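Local coordinates for alpha-1,3-glucanase (Paenibacillus glycanilyticus, PDB 6K0P), which hydrolyses alpha-1,3-glucan as a glycoside hydrolase of family 87, here as a catalytic domain with an engineered substitution and bound nigerose, at residues 47-51 against 52-56; 79-82 against 83-87; 381-385 against 386-390. The protein carries 1 engineered substitution. All coordinates share one frame; numbering follows the deposited sequence. Where two conformers were deposited one is given.

Interaction 1: residues 47-51 against 52-56; sequences GEASG and RSSVY. With CA (calcium ion), chain J.
The carbonyl oxygens of Ser-50 and Ser-53 converge on one calcium ion, with Ser-50 O and Ser-53 O both 2.4 Å from CA. Five further atoms complete the shell, and the carboxylates of Glu-23, Glu-25 and Asp-168 take part in it, which probably offsets the charge of the ion. Residues 49-52 form a type II beta turn with Ser-50 and Gly-51 at its inner positions: Arg-52 N donates to Ala-49 O across 2.9 Å, and Gly-51 takes the positive phi of the turn. The methyl of Ala-49 faces the following segment and is tightly placed, with Ala-49 CB 3.2 Å from Ser-53 O. This loop leads into strand 55-57 of the D1 region, whose clan is that of galactose-binding-like beta-sandwiches; calcium held by loop carbonyls and carboxylates recurs in related carbohydrate-binding modules, where it is generally structural. Arg-52 folds back along the turn, its chain bent at chi2 (-65°) and CD lying 3.3 Å from Gly-47 O. From there NH1 donates to Gly-47 O over 2.9 Å, in the carbonyl plane but 33° out of the guanidinium plane, with a bent N-H...O angle of 132°. NE forms a salt bridge with Asp-406, whose other carboxylate oxygen accepts from Gly-51 N. With an alanine at Arg-52, Gly-47 O would lose this donor and Asp-406 would probably be left without its charged mate, held to the loop by Gly-51 N. The hydroxyl of Ser-53 turns to Leu-36 O beside strand 34-35.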
# COMPACT_ATOMS: atom_id res chain seq x y z
N GLY A 47 10.80 0.80 -13.87
CA GLY A 47 11.04 0.44 -12.48
C GLY A 47 9.88 0.77 -11.55
O GLY A 47 9.68 0.09 -10.55
N GLU A 48 9.11 1.81 -11.88
CA GLU A 48 7.99 2.23 -11.03
C GLU A 48 6.66 1.64 -11.46
O GLU A 48 5.65 1.90 -10.80
CB GLU A 48 7.90 3.76 -10.98
CG GLU A 48 9.08 4.41 -10.26
CD GLU A 48 8.77 5.80 -9.77
OE1 GLU A 48 7.63 6.26 -9.94
OE2 GLU A 48 9.69 6.45 -9.21
N ALA A 49 6.62 0.89 -12.55
CA ALA A 49 5.38 0.31 -13.03
C ALA A 49 5.03 -0.97 -12.28
O ALA A 49 5.91 -1.68 -11.78
CB ALA A 49 5.50 -0.01 -14.52
N SER A 50 3.73 -1.24 -12.18
CA SER A 50 3.27 -2.56 -11.77
C SER A 50 3.83 -3.61 -12.73
O SER A 50 3.77 -3.45 -13.95
CB SER A 50 1.75 -2.58 -11.80
OG SER A 50 1.23 -3.78 -11.25
N GLY A 51 4.40 -4.68 -12.18
CA GLY A 51 5.06 -5.66 -13.01
C GLY A 51 6.38 -5.20 -13.57
O GLY A 51 6.98 -5.92 -14.38
N ARG A 52 6.86 -4.02 -13.16
CA ARG A 52 8.08 -3.40 -13.67
C ARG A 52 8.03 -3.18 -15.18
O ARG A 52 9.07 -3.10 -15.83
CB ARG A 52 9.35 -4.14 -13.25
CG ARG A 52 9.38 -4.47 -11.76
CD ARG A 52 9.43 -3.21 -10.88
NE ARG A 52 9.47 -3.62 -9.48
CZ ARG A 52 10.11 -2.98 -8.50
NH1 ARG A 52 10.77 -1.85 -8.73
NH2 ARG A 52 10.09 -3.49 -7.27
N SER A 53 6.83 -3.04 -15.74
CA SER A 53 6.73 -2.73 -17.16
C SER A 53 5.42 -2.01 -17.46
O SER A 53 4.43 -2.12 -16.73
CB SER A 53 6.84 -4.01 -18.01
OG SER A 53 6.73 -3.73 -19.40
N SER A 54 5.44 -1.26 -18.56
CA SER A 54 4.27 -0.58 -19.10
C SER A 54 4.37 -0.62 -20.61
O SER A 54 5.40 -1.03 -21.17
CB SER A 54 4.22 0.89 -18.66
OG SER A 54 3.97 0.99 -17.29
N VAL A 55 3.31 -0.20 -21.28
CA VAL A 55 3.33 -0.02 -22.73
C VAL A 55 3.26 1.46 -23.02
O VAL A 55 2.29 2.13 -22.64
CB VAL A 55 2.21 -0.79 -23.44
CG1 VAL A 55 2.31 -0.55 -24.95
CG2 VAL A 55 2.31 -2.28 -23.13
N TYR A 56 4.29 1.98 -23.68
CA TYR A 56 4.41 3.39 -24.01
C TYR A 56 3.72 3.65 -25.34
O TYR A 56 4.09 3.05 -26.37
CB TYR A 56 5.90 3.69 -24.11
CG TYR A 56 6.34 5.11 -24.42
CD1 TYR A 56 5.89 6.20 -23.69
CD2 TYR A 56 7.30 5.33 -25.40
CE1 TYR A 56 6.36 7.49 -23.95
CE2 TYR A 56 7.77 6.60 -25.66
CZ TYR A 56 7.30 7.67 -24.95
OH TYR A 56 7.80 8.93 -25.23
CA CA J . 2.41 -2.98 -15.83

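Interaction 2: residues 79-82 against 83-87; sequences NAVA and ENTTG
Glu-83 follows directly on Ala-82 and begins a tight turn, with Asn-84 at its other inner position and in positive phi. The Glu-83 chain leaves with CG opposite the backbone N and then bends at chi2, which folds the carboxylate back over its own successor. There OE1 accepts from Asn-84 N over 2.7 Å, on its anti side and through a bent N-H...O angle of 132°, while OE2 is bound by the hydroxyl of Tyr-111. The carboxylate is thus held at both oxygens.

Thr-85 reaches back across the turn, and its contacts are those of one of two modelled conformers; the other may differ. In the conformer described, OG1 donates to Ala-82 O over 2.8 Å, tilted 32° from the carbonyl plane. Its position between the backbone N and carbonyl carbon (chi1 72°) aims the hydroxyl back at the start of the turn and leaves the methyl group to meet the side chain of Ala-82, with Thr-85 CG2 3.6 Å from Ala-82 CB. Val-81 CG2 lies at the same 3.6 Å from Thr-85 OG1, the two side chains crossing at a slant. Ser-105 OG also bonds to Ala-82 O and to Thr-85 N, so a second hydroxyl ties the two ends of the turn together.

Beyond it, Thr-86 and Gly-87 enter strand 86-93, and Gly-87 pairs with Val-103. The turn therefore links strand 72-80 of one antiparallel sheet to strand 86-93 of another, a connection consistent with the beta-sandwich of galactose-binding-like domains.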
# COMPACT_ATOMS: atom_id res chain seq x y z
N ASN A 79 -1.23 5.11 -15.23
CA ASN A 79 -0.54 5.66 -16.38
C ASN A 79 0.46 6.70 -15.92
O ASN A 79 0.41 7.18 -14.79
CB ASN A 79 -1.54 6.30 -17.35
CG ASN A 79 -2.15 7.57 -16.80
OD1 ASN A 79 -1.59 8.66 -16.98
ND2 ASN A 79 -3.28 7.44 -16.09
N ALA A 80 1.38 7.04 -16.82
CA ALA A 80 2.28 8.17 -16.59
C ALA A 80 2.22 9.09 -17.79
O ALA A 80 2.30 8.63 -18.94
CB ALA A 80 3.73 7.71 -16.35
N VAL A 81 2.05 10.39 -17.53
CA VAL A 81 2.09 11.42 -18.56
C VAL A 81 3.15 12.44 -18.17
O VAL A 81 3.75 12.34 -17.09
CB VAL A 81 0.71 12.08 -18.78
CG1 VAL A 81 -0.28 11.03 -19.28
CG2 VAL A 81 0.19 12.74 -17.50
N ALA A 82 3.39 13.41 -19.05
CA ALA A 82 4.41 14.42 -18.79
C ALA A 82 4.09 15.23 -17.55
O ALA A 82 2.93 15.43 -17.18
CB ALA A 82 4.49 15.37 -19.99
N GLU A 83 5.14 15.71 -16.89
CA GLU A 83 4.96 16.64 -15.77
C GLU A 83 4.14 17.86 -16.20
O GLU A 83 4.22 18.31 -17.35
CB GLU A 83 6.34 17.07 -15.25
CG GLU A 83 6.35 18.26 -14.28
CD GLU A 83 5.68 17.98 -12.94
OE1 GLU A 83 4.47 17.66 -12.92
OE2 GLU A 83 6.37 18.11 -11.89
N ASN A 84 3.32 18.35 -15.27
CA ASN A 84 2.53 19.57 -15.46
C ASN A 84 1.63 19.49 -16.69
O ASN A 84 1.55 20.42 -17.50
CB ASN A 84 3.41 20.83 -15.48
CG ASN A 84 2.60 22.09 -15.27
OD1 ASN A 84 1.61 22.10 -14.55
ND2 ASN A 84 3.03 23.17 -15.91
N THR A 85 0.94 18.36 -16.85
CA THR A 85 0.05 18.21 -17.99
C THR A 85 -1.24 17.54 -17.57
O THR A 85 -1.29 16.76 -16.60
CB THR A 85 0.65 17.41 -19.16
OG1 THR A 85 0.74 16.03 -18.80
CG2 THR A 85 2.02 17.91 -19.55
N THR A 86 -2.29 17.86 -18.31
CA THR A 86 -3.56 17.17 -18.26
C THR A 86 -4.00 16.92 -19.69
O THR A 86 -3.58 17.60 -20.63
CB THR A 86 -4.65 17.99 -17.55
OG1 THR A 86 -4.95 19.14 -18.35
CG2 THR A 86 -4.20 18.41 -16.16
N GLY A 87 -4.84 15.90 -19.87
CA GLY A 87 -5.33 15.61 -21.19
C GLY A 87 -6.16 14.36 -21.18
O GLY A 87 -6.73 13.99 -20.14

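Interaction 3: residues 381-385 against 386-390; sequences TNVRR and AAAFA. With ACY (acetic acid), chain K.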
# COMPACT_ATOMS: atom_id res chain seq x y z
N THR A 381 0.53 -3.08 -3.18
CA THR A 381 1.38 -3.13 -4.36
C THR A 381 1.84 -1.71 -4.71
O THR A 381 1.26 -0.73 -4.25
CB THR A 381 0.65 -3.70 -5.57
OG1 THR A 381 -0.48 -2.88 -5.87
CG2 THR A 381 0.17 -5.13 -5.28
N ASN A 382 2.87 -1.62 -5.54
CA ASN A 382 3.41 -0.33 -5.95
C ASN A 382 3.66 0.56 -4.73
O ASN A 382 3.18 1.69 -4.64
CB ASN A 382 2.48 0.37 -6.95
CG ASN A 382 2.49 -0.26 -8.32
OD1 ASN A 382 1.45 -0.67 -8.82
ND2 ASN A 382 3.67 -0.34 -8.95
N VAL A 383 4.41 0.01 -3.77
CA VAL A 383 4.72 0.75 -2.55
C VAL A 383 5.80 1.76 -2.90
O VAL A 383 6.93 1.38 -3.23
CB VAL A 383 5.18 -0.19 -1.43
CG1 VAL A 383 5.23 0.58 -0.13
CG2 VAL A 383 4.23 -1.39 -1.31
N ARG A 384 5.47 3.04 -2.83
CA ARG A 384 6.35 4.06 -3.39
C ARG A 384 7.52 4.40 -2.47
O ARG A 384 8.47 5.06 -2.92
CB ARG A 384 5.53 5.29 -3.77
CG ARG A 384 4.42 4.95 -4.76
CD ARG A 384 3.81 6.19 -5.38
NE ARG A 384 2.89 6.88 -4.48
CZ ARG A 384 2.20 7.96 -4.83
NH1 ARG A 384 2.35 8.46 -6.05
NH2 ARG A 384 1.37 8.53 -3.98
N ARG A 385 7.47 3.97 -1.22
CA ARG A 385 8.58 4.08 -0.28
C ARG A 385 8.24 3.17 0.89
O ARG A 385 7.07 3.04 1.24
CB ARG A 385 8.73 5.53 0.22
CG ARG A 385 9.75 5.70 1.32
CD ARG A 385 9.73 7.11 1.86
NE ARG A 385 10.60 7.23 3.02
CZ ARG A 385 11.11 8.38 3.43
NH1 ARG A 385 10.81 9.50 2.78
NH2 ARG A 385 11.91 8.40 4.49
N ALA A 386 9.26 2.52 1.46
CA ALA A 386 9.10 1.62 2.61
C ALA A 386 8.40 0.32 2.22
O ALA A 386 8.46 -0.09 1.06
CB ALA A 386 8.49 2.33 3.82
N ALA A 387 7.77 -0.37 3.17
CA ALA A 387 7.40 -1.77 2.95
C ALA A 387 5.91 -1.92 2.65
O ALA A 387 5.09 -1.07 2.99
CB ALA A 387 7.77 -2.63 4.16
N ALA A 388 5.56 -3.04 2.00
CA ALA A 388 4.15 -3.37 1.84
C ALA A 388 3.49 -3.64 3.19
O ALA A 388 2.38 -3.18 3.46
CB ALA A 388 4.00 -4.57 0.89
N PHE A 389 4.18 -4.39 4.06
CA PHE A 389 3.67 -4.74 5.38
C PHE A 389 4.80 -4.56 6.37
O PHE A 389 5.94 -4.95 6.09
CB PHE A 389 3.19 -6.21 5.40
CG PHE A 389 2.18 -6.52 4.34
CD1 PHE A 389 0.83 -6.21 4.55
CD2 PHE A 389 2.56 -7.08 3.13
CE1 PHE A 389 -0.10 -6.46 3.56
CE2 PHE A 389 1.62 -7.34 2.14
CZ PHE A 389 0.29 -7.03 2.36
N ALA A 390 4.51 -3.95 7.52
CA ALA A 390 5.57 -3.69 8.49
C ALA A 390 5.04 -3.90 9.90
O ALA A 390 3.99 -3.37 10.26
CB ALA A 390 6.12 -2.27 8.35
C ACY K . 11.93 4.87 5.31
O ACY K . 12.12 5.90 6.05
OXT ACY K . 11.42 4.86 4.20
CH3 ACY K . 12.44 3.58 5.95
O HOH W 1 9.10 0.91 -1.33
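The backbone doubles round between Val-383 and Ala-388, whose CA atoms come within 6.0 Å of each other, and Ala-386 sits in the bend with positive phi (71°). A water bridges two carbonyls of the loop, donating to Val-383 O at 2.9 Å and to Ala-386 O at 2.7 Å.

Val-383 points its branches across the loop. CG1 lies 3.5 Å from both Ala-386 O and Ala-387 O, whereas Val-383 CG2 packs 3.9 Å from Ala-388 CB. Arg-385 heads away, its chain extended from CG to NE. Its guanidinium meets a bound acetic acid molecule, probably from the crystallisation liquor, edge-on and near its own plane: NE donates to OXT at 2.8 Å and NH2 to O at 3.0 Å, both nearly straight (170° and 167°). NH1 bonds to the carbonyls of Gly-118 and Leu-120 in the D1 region, so all three nitrogens are engaged.

The loop joins strand 374-383 to strand 389-392, each of which pairs in parallel with strands of neighbouring turns; it is a corner of the parallel beta-helix expected of the pectin-lyase-like clan.

How the interactions relate
Interactions 1 and 2 belong to the D1 region and interaction 3 to D2. Interactions 1 and 2 reach one antiparallel sheet, through strands 55-57 and 72-80 that both pair with 165-173, yet their nearest atoms stay about 6 Å apart. Interaction 1 touches interaction 3 between the D1 and D2 regions: Asn-382 ND2 packs 3.4 Å from Ser-50 N and 3.5 Å from Glu-48 O, next to the calcium loop. Interactions 2 and 3 are further separated, with centres about 24 Å apart. Bound glucose units lie near both, about 9 Å from the side chain of Val-81 and about 8 Å from that of Arg-385.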